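Local coordinates for protein endo-beta-1,4-mannanase (Alicyclobacillus acidocaldarius, PDB 4CD8) that hydrolyses internal beta-1,4-mannosidic linkages of mannans as a family GH113 glycoside hydrolase, at residues P235-S238 with G239-A242. Sequence-based numbering, arbitrary orientation. Where two conformers were deposited one is given.
Sequences PSRS and GSGA
Arg237 and Ser240 meet across a tight reversal of the chain. The backbone hydrogen bond that closes it runs from Ser240 N to Arg237 O, 3.1 Å long and bent to 157° at the hydrogen. The donor stands above the plane of the Arg237 carbonyl. Ser238 and Gly239 fill the two corners. Gly239 has a positive phi of 77°, a value that favours glycine and fits the third position of a type II turn.

The side-chain packing centres on Ser240, which is buried. Placed anti to its own carbonyl carbon (chi1 -78°), Ser240 OG lies 3.4 Å from Arg237 CB. Ser240 OG is 3.9 Å from both Pro235 CB and Pro235 CG, so it sits against the proline ring. Ser240 CB packs 3.6 Å from Pro235 O. In one of its two conformers, the Arg237 chain is extended from CG to NE and leads away from the turn. There Arg237 NE hydrogen-bonds to Gly297 O and Arg237 NH1 to His249 O.

Just before the reversal, Pro235 to Arg237 make an inverse gamma turn about Ser236, with a weak hydrogen bond of 3.0 Å from Arg237 N to Pro235 O. Pro235 also touches Tyr299, a residue of the inhibitor pocket. This gamma turn is followed by a type II beta turn from Arg237 to Ser240, which runs into a short 3-10 segment at 240-242, in the loop between strand 227-232 and helix 255-268 of the TIM barrel.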
ATOM      1  N   PRO A 235      -1.936  -8.497  11.993  1.00 23.07           N
ATOM      2  CA  PRO A 235      -2.796  -8.142  13.120  1.00 25.33           C
ATOM      3  C   PRO A 235      -2.307  -8.709  14.435  1.00 24.56           C
ATOM      4  O   PRO A 235      -1.661  -9.757  14.463  1.00 23.82           O
ATOM      5  CB  PRO A 235      -4.150  -8.786  12.779  1.00 27.53           C
ATOM      6  CG  PRO A 235      -4.070  -9.170  11.350  1.00 24.96           C
ATOM      7  CD  PRO A 235      -2.612  -9.394  11.050  1.00 22.08           C
ATOM      8  N   SER A 236      -2.624  -8.010  15.516  1.00 25.03           N
ATOM      9  CA  SER A 236      -2.368  -8.529  16.860  1.00 29.08           C
ATOM     10  C   SER A 236      -3.501  -9.465  17.288  1.00 26.53           C
ATOM     11  O   SER A 236      -4.262  -9.170  18.216  1.00 30.57           O
ATOM     12  CB  SER A 236      -2.177  -7.367  17.824  1.00 26.48           C
ATOM     13  OG  SER A 236      -3.197  -6.423  17.648  1.00 23.45           O
ATOM     14  N   ARG A 237      -3.574 -10.594  16.586  1.00 29.87           N
ATOM     15  CA  ARG A 237      -4.522 -11.662  16.895  0.50 21.72           C
ATOM     16  C   ARG A 237      -3.807 -13.007  16.867  1.00 32.41           C
ATOM     17  O   ARG A 237      -2.792 -13.207  16.127  1.00 31.53           O
ATOM     18  CB  ARG A 237      -5.666 -11.696  15.882  0.50 21.41           C
ATOM     19  CG  ARG A 237      -6.427 -10.398  15.758  0.50 22.04           C
ATOM     20  CD  ARG A 237      -7.603 -10.595  14.818  0.50 22.94           C
ATOM     21  NE  ARG A 237      -8.425  -9.401  14.739  0.50 27.00           N
ATOM     22  CZ  ARG A 237      -9.670  -9.380  14.269  0.50 31.25           C
ATOM     23  NH1 ARG A 237     -10.250 -10.494  13.843  0.50 32.19           N
ATOM     24  NH2 ARG A 237     -10.340  -8.244  14.235  0.50 35.05           N
ATOM     25  N   SER A 238      -4.322 -13.915  17.674  1.00 30.26           N
ATOM     26  CA  SER A 238      -3.758 -15.231  17.801  1.00 40.53           C
ATOM     27  C   SER A 238      -3.725 -15.955  16.460  1.00 30.49           C
ATOM     28  O   SER A 238      -4.702 -15.918  15.710  1.00 33.35           O
ATOM     29  CB  SER A 238      -4.583 -16.055  18.811  1.00 34.14           C
ATOM     30  OG  SER A 238      -3.814 -17.119  19.294  1.00 60.17           O
ATOM     31  N   GLY A 239      -2.583 -16.579  16.158  1.00 30.59           N
ATOM     32  CA  GLY A 239      -2.415 -17.346  14.916  1.00 32.05           C
ATOM     33  C   GLY A 239      -2.191 -16.507  13.650  1.00 27.30           C
ATOM     34  O   GLY A 239      -1.910 -17.055  12.577  1.00 32.90           O
ATOM     35  N   SER A 240      -2.326 -15.190  13.768  1.00 27.49           N
ATOM     36  CA  SER A 240      -2.283 -14.313  12.584  1.00 25.13           C
ATOM     37  C   SER A 240      -0.967 -14.361  11.801  1.00 26.52           C
ATOM     38  O   SER A 240      -0.954 -14.082  10.588  1.00 28.46           O
ATOM     39  CB  SER A 240      -2.611 -12.853  12.943  1.00 27.78           C
ATOM     40  OG  SER A 240      -4.018 -12.645  13.108  1.00 29.79           O
ATOM     41  N   GLY A 241       0.123 -14.732  12.459  1.00 22.09           N
ATOM     42  CA  GLY A 241       1.427 -14.763  11.743  1.00 26.86           C
ATOM     43  C   GLY A 241       1.496 -15.836  10.672  1.00 28.50           C
ATOM     44  O   GLY A 241       2.376 -15.786   9.802  1.00 33.85           O
ATOM     45  N   ALA A 242       0.577 -16.816  10.751  1.00 27.85           N
ATOM     46  CA  ALA A 242       0.398 -17.851   9.718  1.00 30.23           C
ATOM     47  C   ALA A 242      -0.424 -17.337   8.519  1.00 30.73           C
ATOM     48  O   ALA A 242      -0.324 -17.885   7.421  1.00 29.94           O
ATOM     49  CB  ALA A 242      -0.264 -19.097  10.312  1.00 35.43           C
TER